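Long-range contacts in putative alpha/beta hydrolase fold protein (Candidatus Nitrososphaera gargensis, PDB 5A62), which probably hydrolyses ester substrates as an alpha/beta hydrolase fold enzyme, consistent with a carboxylesterase role in an ammonia-oxidizing archaeon: residues V11-E16 / H62-G67; P25-H30 / G91-I96; I54-R59 / D79-L84. One frame throughout, in Å; residues are numbered along the deposited sequence.

Contact 1 of 3, residues V11-E16 / H62-G67; sequences VSTYYE and HRTNMG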
ATOM      1  N   VAL A  11      -7.032  14.590  -8.592  1.00 11.58           N
ATOM      2  CA  VAL A  11      -8.206  13.989  -7.962  1.00 11.00           C
ATOM      3  C   VAL A  11      -9.354  14.939  -8.004  1.00 10.82           C
ATOM      4  O   VAL A  11      -9.209  16.084  -7.536  1.00 12.72           O
ATOM      5  CB  VAL A  11      -7.901  13.559  -6.525  1.00 12.33           C
ATOM      6  CG1 VAL A  11      -9.116  12.956  -5.836  1.00 13.66           C
ATOM      7  CG2 VAL A  11      -6.750  12.486  -6.481  1.00 12.88           C
ATOM      8  N   SER A  12     -10.476  14.517  -8.502  1.00 10.09           N
ATOM      9  CA  SER A  12     -11.717  15.324  -8.487  1.00 11.03           C
ATOM     10  C   SER A  12     -12.723  14.639  -7.566  1.00  9.87           C
ATOM     11  O   SER A  12     -13.362  13.665  -7.925  1.00 10.89           O
ATOM     12  CB  SER A  12     -12.239  15.444  -9.850  1.00 12.93           C
ATOM     13  OG  SER A  12     -13.322  16.295  -9.886  1.00 17.02           O
ATOM     14  N   THR A  13     -12.837  15.168  -6.355  1.00  8.86           N
ATOM     15  CA  THR A  13     -13.691  14.625  -5.341  1.00  9.15           C
ATOM     16  C   THR A  13     -15.093  15.058  -5.550  1.00  8.94           C
ATOM     17  O   THR A  13     -15.407  16.272  -5.538  1.00  9.64           O
ATOM     18  CB  THR A  13     -13.248  15.130  -3.962  1.00  9.80           C
ATOM     19  OG1 THR A  13     -11.935  14.565  -3.663  1.00 10.72           O
ATOM     20  CG2 THR A  13     -14.214  14.782  -2.897  1.00  9.77           C
ATOM     21  N   TYR A  14     -15.990  14.109  -5.672  1.00  8.29           N
ATOM     22  CA  TYR A  14     -17.410  14.379  -5.633  1.00  8.72           C
ATOM     23  C   TYR A  14     -17.866  14.544  -4.236  1.00  9.68           C
ATOM     24  O   TYR A  14     -17.570  13.695  -3.358  1.00  9.83           O
ATOM     25  CB  TYR A  14     -18.240  13.286  -6.299  1.00  8.91           C
ATOM     26  CG  TYR A  14     -19.688  13.571  -6.288  1.00 10.23           C
ATOM     27  CD1 TYR A  14     -20.259  14.409  -7.267  1.00 11.71           C
ATOM     28  CD2 TYR A  14     -20.486  13.106  -5.291  1.00 11.02           C
ATOM     29  CE1 TYR A  14     -21.625  14.726  -7.183  1.00 12.10           C
ATOM     30  CE2 TYR A  14     -21.839  13.396  -5.232  1.00 11.56           C
ATOM     31  CZ  TYR A  14     -22.351  14.216  -6.189  1.00 12.34           C
ATOM     32  OH  TYR A  14     -23.698  14.563  -6.105  1.00 14.46           O
ATOM     33  N   TYR A  15     -18.603  15.603  -3.960  1.00  9.61           N
ATOM     34  CA  TYR A  15     -19.174  15.857  -2.664  1.00 10.12           C
ATOM     35  C   TYR A  15     -20.537  16.441  -2.722  1.00 10.35           C
ATOM     36  O   TYR A  15     -20.915  16.927  -3.767  1.00 10.53           O
ATOM     37  CB  TYR A  15     -18.240  16.752  -1.822  1.00 10.38           C
ATOM     38  CG  TYR A  15     -18.258  18.193  -2.270  1.00 10.77           C
ATOM     39  CD1 TYR A  15     -17.431  18.667  -3.244  1.00 10.82           C
ATOM     40  CD2 TYR A  15     -19.112  19.061  -1.614  1.00 12.31           C
ATOM     41  CE1 TYR A  15     -17.458  19.980  -3.657  1.00 12.76           C
ATOM     42  CE2 TYR A  15     -19.202  20.372  -2.056  1.00 12.80           C
ATOM     43  CZ  TYR A  15     -18.368  20.817  -3.052  1.00 13.46           C
ATOM     44  OH  TYR A  15     -18.344  22.157  -3.504  1.00 17.02           O
ATOM     45  N   GLU A  16     -21.240  16.390  -1.601  1.00 10.17           N
ATOM     46  CA  GLU A  16     -22.557  17.104  -1.406  1.00 10.36           C
ATOM     47  C   GLU A  16     -22.480  17.810  -0.105  1.00 12.19           C
ATOM     48  O   GLU A  16     -21.914  17.373   0.869  1.00 12.17           O
ATOM     49  CB  GLU A  16     -23.726  16.175  -1.467  1.00 10.95           C
ATOM     50  CG  GLU A  16     -23.855  15.470  -2.787  1.00 11.88           C
ATOM     51  CD  GLU A  16     -24.896  14.369  -2.792  1.00 13.61           C
ATOM     52  OE1 GLU A  16     -25.529  14.064  -1.764  1.00 15.80           O
ATOM     53  OE2 GLU A  16     -25.074  13.747  -3.883  1.00 16.70           O
ATOM     54  N   HIS A  62     -17.352   5.522  -6.987  1.00  8.65           N
ATOM     55  CA  HIS A  62     -18.530   6.152  -7.646  1.00  9.14           C
ATOM     56  C   HIS A  62     -18.043   7.322  -8.469  1.00  8.45           C
ATOM     57  O   HIS A  62     -17.327   7.130  -9.462  1.00 11.12           O
ATOM     58  CB  HIS A  62     -19.604   6.446  -6.609  1.00  8.55           C
ATOM     59  CG  HIS A  62     -20.958   6.794  -7.135  1.00 10.39           C
ATOM     60  ND1 HIS A  62     -21.402   6.573  -8.415  1.00 13.20           N
ATOM     61  CD2 HIS A  62     -21.953   7.388  -6.471  1.00 10.43           C
ATOM     62  CE1 HIS A  62     -22.675   6.995  -8.500  1.00 10.60           C
ATOM     63  NE2 HIS A  62     -23.026   7.481  -7.346  1.00 14.12           N
ATOM     64  N   ARG A  63     -18.381   8.530  -8.074  1.00  8.44           N
ATOM     65  CA  ARG A  63     -18.105   9.736  -8.890  1.00  9.19           C
ATOM     66  C   ARG A  63     -16.763  10.309  -8.720  1.00  9.79           C
ATOM     67  O   ARG A  63     -16.389  11.185  -9.521  1.00 11.42           O
ATOM     68  CB  ARG A  63     -19.194  10.788  -8.659  1.00  9.66           C
ATOM     69  CG  ARG A  63     -20.531  10.302  -9.199  1.00  9.80           C
ATOM     70  CD  ARG A  63     -21.726  11.014  -8.603  1.00 11.09           C
ATOM     71  NE  ARG A  63     -21.986  10.602  -7.214  1.00 10.54           N
ATOM     72  CZ  ARG A  63     -23.126  10.711  -6.574  1.00 12.01           C
ATOM     73  NH1 ARG A  63     -24.182  11.243  -7.203  1.00 13.22           N
ATOM     74  NH2 ARG A  63     -23.263  10.256  -5.360  1.00 11.59           N
ATOM     75  N   THR A  64     -15.962   9.882  -7.767  1.00  8.41           N
ATOM     76  CA  THR A  64     -14.585  10.333  -7.591  1.00  8.56           C
ATOM     77  C   THR A  64     -13.597   9.451  -8.334  1.00  8.79           C
ATOM     78  O   THR A  64     -13.672   8.249  -8.250  1.00 10.24           O
ATOM     79  CB  THR A  64     -14.237  10.421  -6.102  1.00  8.81           C
ATOM     80  OG1 THR A  64     -15.132  11.344  -5.470  1.00  8.39           O
ATOM     81  CG2 THR A  64     -12.790  10.868  -5.880  1.00  8.36           C
ATOM     82  N   ASN A  65     -12.716  10.057  -9.064  1.00  9.00           N
ATOM     83  CA  ASN A  65     -11.661   9.438  -9.816  1.00  9.72           C
ATOM     84  C   ASN A  65     -10.446   9.117  -8.988  1.00  9.58           C
ATOM     85  O   ASN A  65     -10.499   9.189  -7.760  1.00  8.91           O
ATOM     86  CB  ASN A  65     -11.312  10.296 -11.003  1.00 10.52           C
ATOM     87  CG  ASN A  65     -10.570  11.523 -10.591  1.00 11.00           C
ATOM     88  OD1 ASN A  65     -10.617  11.946  -9.468  1.00 12.50           O
ATOM     89  ND2 ASN A  65      -9.774  12.061 -11.510  1.00 13.52           N
ATOM     90  N   MET A  66      -9.329   8.701  -9.622  1.00 10.18           N
ATOM     91  CA  MET A  66      -8.099   8.447  -8.951  1.00 10.01           C
ATOM     92  C   MET A  66      -7.033   9.517  -9.093  1.00 10.28           C
ATOM     93  O   MET A  66      -6.145   9.588  -8.249  1.00 11.35           O
ATOM     94  CB  MET A  66      -7.546   7.093  -9.430  1.00 10.66           C
ATOM     95  CG  MET A  66      -8.399   5.882  -9.124  1.00 10.80           C
ATOM     96  SD  MET A  66      -8.516   5.512  -7.380  1.00 11.94           S
ATOM     97  CE  MET A  66      -6.829   4.950  -6.970  1.00 11.62           C
ATOM     98  N   GLY A  67      -7.121  10.374 -10.081  1.00 12.33           N
ATOM     99  CA  GLY A  67      -6.053  11.340 -10.324  1.00 11.99           C
ATOM    100  C   GLY A  67      -4.901  10.745 -11.083  1.00 12.56           C
ATOM    101  O   GLY A  67      -5.014   9.765 -11.831  1.00 13.43           O
TER
HETATM  102  O   HOH W   1     -14.206  12.625 -10.301  1.00 13.81           O
HETATM  103  O   HOH W   2     -25.719  11.214  -4.291  1.00 18.72           O
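Tyr14 sets CG anti to its backbone N (chi1 -179°), while Arg63 keeps CG beside its own N and bends its chain at chi3 (-73°), so the two side chains run alongside each other, pointing the same way, and their flat ends stack. The contact joins strand 12-18, near one edge of the central sheet of the alpha/beta hydrolase fold, to the irregular loop that follows strand 52-56. The guanidinium lies flat on the tyrosine ring, planes 14° apart, in an off-centre cation-pi stack with Arg63 CZ 3.8 Å from the Tyr14 ring centroid. Arg63 CD sits over the middle of the same face as a CH-pi contact; a long, flat-ended cation suits both roles. Arg63 NH2 also forms a salt bridge with Glu57.

Further along, Thr64 and Asn65 take up backbone N-H groups, each offering an oxygen on a short arm. Thr64 OG1 accepts from Tyr14 N (2.9 Å) and is hydrogen-bonded to the carbonyl of Glu57, so one hydroxyl links two chain segments. Asn65 OD1 accepts a nearly straight bond from Ser12 N (2.8 Å) on a lone pair, in the carbonyl plane. A water donates to both Ser12 O and Arg63 O. At the far end, Tyr14 OH donates to the anti lone pair of Glu16 OE2 at 2.7 Å, and a second water joins that oxygen, 2.6 Å away, to Arg63 NH2.

Contact 2 of 3, residues P25-H30 / G91-I96; sequences PLVLIH and GKCTII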
ATOM      1  N   PRO A  25     -21.907  21.551  11.292  1.00 14.74           N
ATOM      2  CA  PRO A  25     -21.547  20.604  10.207  1.00 13.11           C
ATOM      3  C   PRO A  25     -21.106  19.215  10.670  1.00 11.91           C
ATOM      4  O   PRO A  25     -20.270  19.072  11.550  1.00 12.35           O
ATOM      5  CB  PRO A  25     -20.402  21.300   9.556  1.00 14.89           C
ATOM      6  CG  PRO A  25     -19.705  22.004  10.684  1.00 16.10           C
ATOM      7  CD  PRO A  25     -20.793  22.450  11.588  1.00 15.89           C
ATOM      8  N   LEU A  26     -21.716  18.250  10.025  1.00 11.18           N
ATOM      9  CA  LEU A  26     -21.386  16.832  10.183  1.00 11.36           C
ATOM     10  C   LEU A  26     -20.848  16.346   8.854  1.00 10.76           C
ATOM     11  O   LEU A  26     -21.388  16.668   7.795  1.00 12.57           O
ATOM     12  CB  LEU A  26     -22.627  16.030  10.499  1.00 11.41           C
ATOM     13  CG  LEU A  26     -23.396  16.402  11.788  1.00 12.51           C
ATOM     14  CD1 LEU A  26     -24.571  15.517  12.017  1.00 13.49           C
ATOM     15  CD2 LEU A  26     -22.543  16.410  13.017  1.00 12.92           C
ATOM     16  N   VAL A  27     -19.765  15.573   8.917  1.00  9.70           N
ATOM     17  CA  VAL A  27     -19.113  15.022   7.754  1.00  9.09           C
ATOM     18  C   VAL A  27     -19.241  13.521   7.769  1.00  8.69           C
ATOM     19  O   VAL A  27     -18.837  12.934   8.769  1.00 10.56           O
ATOM     20  CB  VAL A  27     -17.618  15.423   7.757  1.00 10.10           C
ATOM     21  CG1 VAL A  27     -16.900  14.865   6.540  1.00 11.33           C
ATOM     22  CG2 VAL A  27     -17.459  16.945   7.843  1.00 11.74           C
ATOM     23  N   LEU A  28     -19.765  12.967   6.710  1.00  8.82           N
ATOM     24  CA  LEU A  28     -20.032  11.530   6.587  1.00  8.73           C
ATOM     25  C   LEU A  28     -18.991  10.926   5.687  1.00  8.72           C
ATOM     26  O   LEU A  28     -18.810  11.373   4.554  1.00 10.64           O
ATOM     27  CB  LEU A  28     -21.408  11.168   6.063  1.00  9.25           C
ATOM     28  CG  LEU A  28     -22.543  11.916   6.738  1.00 11.13           C
ATOM     29  CD1 LEU A  28     -23.857  11.473   6.158  1.00 11.91           C
ATOM     30  CD2 LEU A  28     -22.590  11.685   8.196  1.00 13.85           C
ATOM     31  N   ILE A  29     -18.327   9.853   6.163  1.00  8.22           N
ATOM     32  CA  ILE A  29     -17.261   9.180   5.385  1.00  8.34           C
ATOM     33  C   ILE A  29     -17.577   7.710   5.260  1.00  7.48           C
ATOM     34  O   ILE A  29     -17.639   6.989   6.263  1.00  8.17           O
ATOM     35  CB  ILE A  29     -15.893   9.414   5.993  1.00  8.63           C
ATOM     36  CG1 ILE A  29     -15.672  10.879   6.408  1.00  9.14           C
ATOM     37  CG2 ILE A  29     -14.831   8.975   5.033  1.00  9.23           C
ATOM     38  CD1 ILE A  29     -14.267  11.198   6.845  1.00 10.32           C
ATOM     39  N   HIS A  30     -17.821   7.278   4.039  1.00  7.97           N
ATOM     40  CA  HIS A  30     -18.231   5.924   3.697  1.00  7.42           C
ATOM     41  C   HIS A  30     -17.088   4.902   3.784  1.00  7.61           C
ATOM     42  O   HIS A  30     -15.917   5.256   3.883  1.00  8.75           O
ATOM     43  CB  HIS A  30     -18.861   5.911   2.298  1.00  7.16           C
ATOM     44  CG  HIS A  30     -17.907   6.197   1.188  1.00  7.49           C
ATOM     45  ND1 HIS A  30     -17.037   5.243   0.730  1.00  7.84           N
ATOM     46  CD2 HIS A  30     -17.713   7.281   0.371  1.00  7.12           C
ATOM     47  CE1 HIS A  30     -16.346   5.733  -0.291  1.00  7.38           C
ATOM     48  NE2 HIS A  30     -16.713   6.972  -0.509  1.00  8.13           N
ATOM     49  N   GLY A  91     -14.745  25.240   9.886  1.00 34.96           N
ATOM     50  CA  GLY A  91     -13.798  25.398  11.024  1.00 35.08           C
ATOM     51  C   GLY A  91     -13.821  24.317  12.111  1.00 36.04           C
ATOM     52  O   GLY A  91     -12.751  23.909  12.593  1.00 37.66           O
ATOM     53  N   LYS A  92     -15.028  23.913  12.546  1.00 30.82           N
ATOM     54  CA  LYS A  92     -15.189  22.886  13.627  1.00 27.44           C
ATOM     55  C   LYS A  92     -16.387  22.023  13.303  1.00 26.46           C
ATOM     56  O   LYS A  92     -17.468  22.526  13.050  1.00 29.47           O
ATOM     57  CB  LYS A  92     -15.392  23.479  15.034  1.00 32.05           C
ATOM     58  CG  LYS A  92     -14.080  23.868  15.719  1.00 34.04           C
ATOM     59  CD  LYS A  92     -14.083  23.790  17.245  1.00 40.81           C
ATOM     60  CE  LYS A  92     -13.273  22.586  17.737  1.00 41.85           C
ATOM     61  NZ  LYS A  92     -13.539  22.212  19.164  1.00 46.43           N
ATOM     62  N   CYS A  93     -16.204  20.709  13.358  1.00 17.85           N
ATOM     63  CA  CYS A  93     -17.222  19.796  12.850  1.00 15.04           C
ATOM     64  C   CYS A  93     -17.181  18.518  13.667  1.00 12.53           C
ATOM     65  O   CYS A  93     -16.261  18.322  14.498  1.00 14.31           O
ATOM     66  CB  CYS A  93     -16.995  19.464  11.388  1.00 14.17           C
ATOM     67  SG  CYS A  93     -15.471  18.527  11.036  1.00 16.53           S
ATOM     68  N   THR A  94     -18.122  17.641  13.421  1.00 10.94           N
ATOM     69  CA  THR A  94     -18.091  16.293  13.914  1.00 10.70           C
ATOM     70  C   THR A  94     -18.023  15.389  12.681  1.00 10.21           C
ATOM     71  O   THR A  94     -18.770  15.584  11.732  1.00 10.91           O
ATOM     72  CB  THR A  94     -19.281  15.982  14.759  1.00 12.18           C
ATOM     73  OG1 THR A  94     -19.089  16.715  15.998  1.00 13.27           O
ATOM     74  CG2 THR A  94     -19.405  14.506  15.078  1.00 12.21           C
ATOM     75  N   ILE A  95     -17.213  14.337  12.728  1.00  9.26           N
ATOM     76  CA  ILE A  95     -17.056  13.402  11.598  1.00  9.22           C
ATOM     77  C   ILE A  95     -17.620  12.042  12.005  1.00  9.77           C
ATOM     78  O   ILE A  95     -17.281  11.535  13.050  1.00 11.53           O
ATOM     79  CB  ILE A  95     -15.594  13.268  11.237  1.00  9.79           C
ATOM     80  CG1 ILE A  95     -14.979  14.616  10.892  1.00 10.31           C
ATOM     81  CG2 ILE A  95     -15.433  12.344  10.058  1.00 10.44           C
ATOM     82  CD1 ILE A  95     -13.444  14.634  10.766  1.00 12.38           C
ATOM     83  N   ILE A  96     -18.440  11.520  11.138  1.00  9.10           N
ATOM     84  CA  ILE A  96     -19.085  10.218  11.268  1.00  8.47           C
ATOM     85  C   ILE A  96     -18.473   9.340  10.161  1.00  8.57           C
ATOM     86  O   ILE A  96     -18.717   9.591   9.003  1.00  9.35           O
ATOM     87  CB  ILE A  96     -20.586  10.248  11.167  1.00  9.96           C
ATOM     88  CG1 ILE A  96     -21.132  11.179  12.280  1.00 11.83           C
ATOM     89  CG2 ILE A  96     -21.130   8.845  11.271  1.00 12.00           C
ATOM     90  CD1 ILE A  96     -22.545  11.580  12.015  1.00 13.98           C
TER
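Four backbone hydrogen bonds zip strand 25-29 to strand 93-98. Thr94 N donates to Pro25 O, Val27 N to Thr94 O at 3.0 Å, Ile96 N to Val27 O, and Ile29 N to Ile96 O at 2.9 Å. The straightest is the third, 2.8 Å from Ile96 N to Val27 O, which arrives nearly along the C=O axis. Proline suits the start of this ladder, where only its carbonyl joins the bonds to strand 93-98, so the missing N-H costs this pairing nothing. CA-H groups of Leu26, Leu28 and Ile95 add weaker contacts to carbonyls of the ladder.

Side chains pair across the ladder on both faces. On one, Leu28 CD2 lies 3.8 Å from Ile96 CD1, side by side and pointing the same way, and Leu26 CD2 rests against Thr94 CB at 3.7 Å. On the other, Val27 CB meets Ile95 CG1, and the side chains of Ile29 and Ile95 cross obliquely, with Ile29 CD1 3.6 Å from Ile95 CG2. Ile95 and Ile96 are beta-branched, a shape that favours extended backbone, and both hold CG1 beside the backbone N.

Farther out, helix 256-272 covers the face of Leu26, Thr94 and Ile96, while helix 100-111 covers that of Ile29 and Ile95. Thr94 OG1 is satisfied by Tyr24 OH, and Leu26 and Leu28 are backbone-bonded to strand 52-56 instead. Parallel central strands between two helical layers are the core of the alpha/beta hydrolase fold, with strand 93-98 leading into a GxSxG sequence that fits a nucleophile elbow.

Contact 3 of 3, residues I54-R59 / D79-L84; sequences IAYELR and DDLRRL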
ATOM      1  N   ILE A  54     -22.274  17.159   5.188  1.00 11.42           N
ATOM      2  CA  ILE A  54     -21.313  17.074   4.112  1.00 10.58           C
ATOM      3  C   ILE A  54     -20.969  15.614   3.882  1.00 10.32           C
ATOM      4  O   ILE A  54     -20.677  14.921   4.873  1.00 12.09           O
ATOM      5  CB  ILE A  54     -20.048  17.848   4.440  1.00 13.09           C
ATOM      6  CG1 ILE A  54     -20.411  19.359   4.583  1.00 16.38           C
ATOM      7  CG2 ILE A  54     -19.015  17.679   3.319  1.00 13.23           C
ATOM      8  CD1 ILE A  54     -19.467  20.101   5.466  1.00 22.25           C
ATOM      9  N   ALA A  55     -21.070  15.141   2.671  1.00  9.71           N
ATOM     10  CA  ALA A  55     -20.658  13.752   2.365  1.00 10.24           C
ATOM     11  C   ALA A  55     -19.811  13.784   1.125  1.00 10.56           C
ATOM     12  O   ALA A  55     -19.974  14.668   0.296  1.00 10.92           O
ATOM     13  CB  ALA A  55     -21.862  12.891   2.177  1.00 10.21           C
ATOM     14  N   TYR A  56     -18.869  12.879   0.991  1.00  8.53           N
ATOM     15  CA  TYR A  56     -18.001  12.839  -0.149  1.00  8.66           C
ATOM     16  C   TYR A  56     -17.640  11.437  -0.532  1.00  7.95           C
ATOM     17  O   TYR A  56     -17.845  10.518   0.242  1.00  8.56           O
ATOM     18  CB  TYR A  56     -16.781  13.762  -0.016  1.00  8.71           C
ATOM     19  CG  TYR A  56     -15.714  13.193   0.878  1.00  8.84           C
ATOM     20  CD1 TYR A  56     -15.853  13.173   2.260  1.00  9.06           C
ATOM     21  CD2 TYR A  56     -14.547  12.672   0.362  1.00  9.12           C
ATOM     22  CE1 TYR A  56     -14.842  12.688   3.049  1.00  9.04           C
ATOM     23  CE2 TYR A  56     -13.555  12.202   1.141  1.00  9.46           C
ATOM     24  CZ  TYR A  56     -13.742  12.163   2.492  1.00  9.48           C
ATOM     25  OH  TYR A  56     -12.733  11.715   3.279  1.00  9.76           O
ATOM     26  N   GLU A  57     -17.161  11.251  -1.735  1.00  7.50           N
ATOM     27  CA  GLU A  57     -16.748   9.975  -2.237  1.00  7.41           C
ATOM     28  C   GLU A  57     -15.246   9.911  -2.285  1.00  7.99           C
ATOM     29  O   GLU A  57     -14.561  10.747  -2.841  1.00  8.08           O
ATOM     30  CB  GLU A  57     -17.441   9.663  -3.560  1.00  7.69           C
ATOM     31  CG  GLU A  57     -18.932   9.427  -3.319  1.00  8.31           C
ATOM     32  CD  GLU A  57     -19.892   9.337  -4.444  1.00  9.03           C
ATOM     33  OE1 GLU A  57     -19.566   9.648  -5.590  1.00  9.43           O
ATOM     34  OE2 GLU A  57     -21.010   8.874  -4.124  1.00  9.12           O
ATOM     35  N   LEU A  58     -14.718   8.841  -1.667  1.00  7.40           N
ATOM     36  CA  LEU A  58     -13.310   8.518  -1.681  1.00  7.39           C
ATOM     37  C   LEU A  58     -12.749   8.269  -3.058  1.00  6.77           C
ATOM     38  O   LEU A  58     -13.465   7.915  -3.968  1.00  6.74           O
ATOM     39  CB  LEU A  58     -13.058   7.283  -0.830  1.00  8.79           C
ATOM     40  CG  LEU A  58     -13.407   7.416   0.641  1.00  9.06           C
ATOM     41  CD1 LEU A  58     -13.121   6.047   1.315  1.00  9.92           C
ATOM     42  CD2 LEU A  58     -12.740   8.540   1.348  1.00  9.85           C
ATOM     43  N   ARG A  59     -11.433   8.376  -3.204  1.00  7.13           N
ATOM     44  CA  ARG A  59     -10.748   8.107  -4.481  1.00  6.83           C
ATOM     45  C   ARG A  59     -11.242   6.839  -5.089  1.00  7.18           C
ATOM     46  O   ARG A  59     -11.317   5.763  -4.413  1.00  7.32           O
ATOM     47  CB  ARG A  59      -9.241   7.978  -4.316  1.00  8.10           C
ATOM     48  CG  ARG A  59      -8.609   9.275  -3.865  1.00  8.26           C
ATOM     49  CD  ARG A  59      -7.132   9.194  -3.953  1.00  9.71           C
ATOM     50  NE  ARG A  59      -6.519  10.402  -3.397  1.00  9.21           N
ATOM     51  CZ  ARG A  59      -5.248  10.735  -3.580  1.00  9.95           C
ATOM     52  NH1 ARG A  59      -4.468  10.000  -4.360  1.00 10.26           N
ATOM     53  NH2 ARG A  59      -4.829  11.871  -2.995  1.00 10.90           N
ATOM     54  N   ASP A  79      -5.366  14.129   3.526  1.00  9.26           N
ATOM     55  CA  ASP A  79      -5.151  15.384   2.803  1.00  9.55           C
ATOM     56  C   ASP A  79      -6.336  15.675   1.882  1.00  8.95           C
ATOM     57  O   ASP A  79      -6.747  16.850   1.799  1.00  9.43           O
ATOM     58  CB  ASP A  79      -3.850  15.311   2.044  1.00 11.20           C
ATOM     59  CG  ASP A  79      -2.632  15.231   2.927  1.00 15.38           C
ATOM     60  OD1 ASP A  79      -2.664  15.510   4.109  1.00 17.77           O
ATOM     61  OD2 ASP A  79      -1.567  14.926   2.312  1.00 21.58           O
ATOM     62  N   ASP A  80      -6.937  14.694   1.262  1.00  8.59           N
ATOM     63  CA  ASP A  80      -8.136  14.942   0.439  1.00  9.00           C
ATOM     64  C   ASP A  80      -9.212  15.521   1.274  1.00  8.72           C
ATOM     65  O   ASP A  80      -9.946  16.444   0.855  1.00  9.32           O
ATOM     66  CB  ASP A  80      -8.667  13.618  -0.170  1.00  9.81           C
ATOM     67  CG  ASP A  80      -7.741  12.975  -1.222  1.00 11.71           C
ATOM     68  OD1 ASP A  80      -6.849  13.676  -1.783  1.00 11.73           O
ATOM     69  OD2 ASP A  80      -7.953  11.750  -1.438  1.00 11.62           O
ATOM     70  N   LEU A  81      -9.435  14.986   2.470  1.00  7.79           N
ATOM     71  CA  LEU A  81     -10.478  15.498   3.383  1.00  7.83           C
ATOM     72  C   LEU A  81     -10.135  16.896   3.858  1.00  8.58           C
ATOM     73  O   LEU A  81     -11.042  17.756   3.923  1.00  8.89           O
ATOM     74  CB  LEU A  81     -10.583  14.573   4.586  1.00  8.44           C
ATOM     75  CG  LEU A  81     -11.572  14.986   5.664  1.00  9.09           C
ATOM     76  CD1 LEU A  81     -12.953  15.181   5.139  1.00 10.42           C
ATOM     77  CD2 LEU A  81     -11.569  13.964   6.818  1.00  9.80           C
ATOM     78  N   ARG A  82      -8.884  17.128   4.198  1.00  8.99           N
ATOM     79  CA  ARG A  82      -8.475  18.466   4.594  1.00  9.88           C
ATOM     80  C   ARG A  82      -8.778  19.473   3.524  1.00 10.32           C
ATOM     81  O   ARG A  82      -9.357  20.544   3.832  1.00 10.25           O
ATOM     82  CB  ARG A  82      -7.003  18.492   4.953  1.00 11.89           C
ATOM     83  CG  ARG A  82      -6.551  19.842   5.464  1.00 16.31           C
ATOM     84  CD  ARG A  82      -5.021  19.930   5.551  1.00 21.29           C
ATOM     85  NE  ARG A  82      -4.294  19.340   4.390  1.00 30.61           N
ATOM     86  CZ  ARG A  82      -4.012  19.927   3.225  1.00 34.40           C
ATOM     87  NH1 ARG A  82      -4.361  21.172   2.949  1.00 33.17           N
ATOM     88  NH2 ARG A  82      -3.376  19.215   2.282  1.00 38.54           N
ATOM     89  N   ARG A  83      -8.495  19.140   2.301  1.00  9.98           N
ATOM     90  CA  ARG A  83      -8.747  20.074   1.189  1.00 11.13           C
ATOM     91  C   ARG A  83     -10.217  20.302   1.060  1.00 10.08           C
ATOM     92  O   ARG A  83     -10.666  21.443   0.806  1.00  9.71           O
ATOM     93  CB  ARG A  83      -8.128  19.555  -0.107  1.00 13.19           C
ATOM     94  CG  ARG A  83      -6.605  19.661  -0.048  1.00 18.45           C
ATOM     95  CD  ARG A  83      -5.880  19.600  -1.362  1.00 25.56           C
ATOM     96  NE  ARG A  83      -6.303  18.403  -2.030  1.00 27.31           N
ATOM     97  CZ  ARG A  83      -5.780  17.192  -1.870  1.00 29.24           C
ATOM     98  NH1 ARG A  83      -4.655  16.996  -1.179  1.00 29.65           N
ATOM     99  NH2 ARG A  83      -6.341  16.192  -2.564  1.00 29.37           N
ATOM    100  N   LEU A  84     -11.048  19.284   1.202  1.00  9.03           N
ATOM    101  CA  LEU A  84     -12.494  19.480   1.079  1.00  8.98           C
ATOM    102  C   LEU A  84     -13.029  20.394   2.195  1.00  9.78           C
ATOM    103  O   LEU A  84     -13.839  21.275   1.942  1.00  9.82           O
ATOM    104  CB  LEU A  84     -13.221  18.115   1.125  1.00 10.28           C
ATOM    105  CG  LEU A  84     -14.734  18.178   1.072  1.00 11.75           C
ATOM    106  CD1 LEU A  84     -15.246  18.795  -0.230  1.00 13.05           C
ATOM    107  CD2 LEU A  84     -15.299  16.783   1.271  1.00 14.50           C
TER
HETATM  108  O   HOH W   3     -10.388  10.555  -0.871  1.00  8.60           O
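Asp80 opens the contact on helix 74-87, which packs against strand 52-56 and the loop after it within the alpha/beta hydrolase fold and forms part of the crossover to the parallel strand 93-98. The Asp80 carboxylate meets Arg59 side-on and nearly coplanar. Arg59 NE donates to Asp80 OD2 at 2.8 Å and Arg59 NH2 to Asp80 OD1 at 3.0 Å, both on syn lone pairs. The arginine chain is extended from CG to NE, carrying its head from the loop to the helix; arginine suits the place because two coplanar N-H groups match the two carboxylate oxygens. A water also donates to Asp80 OD2, so this buried oxygen is gripped twice.

Leu81 comes next, its CD1 3.8 Å from Tyr56 CE1, the side chains crossing at about a right angle. Three residues on from Asp80, Arg83 NH2 reaches back to Asp80 OD1 in a weak hydrogen bond that completes a salt-bridge network; the shared carboxylate probably offsets the closeness of the two guanidinium groups. Leu84, like Leu81, sets a branched methyl against the broad Tyr56 side chain. Tyr56 holds CG in the crowded position between N and carbonyl carbon (chi1 77°), and Leu84 CD2 nestles 3.6 Å from Tyr56 CB and 4.3 Å from Ile54 CG2.

In the fold
From the N terminus, strand 12-18 opens contact 1, which closes only when the loop 62-67 returns to it. Before that, strand 25-29 has opened contact 2, so the two loops cross, and strand 52-56 has opened contact 3, which crosses contact 1 too. Contact 3 closes at helix 74-87, nested inside the larger loop that contact 2 completes at strand 93-98. Strands 12-18, 52-56, 25-29 and 93-98 lie consecutively in one sheet. Probable backbone hydrogen bonds tie contact 1 to contact 3 through Glu16 and Ala55, and contact 3 to contact 2 through Leu26, Leu28 and Ile54; contacts 1 and 2, their centres about 18 Å apart, do not touch.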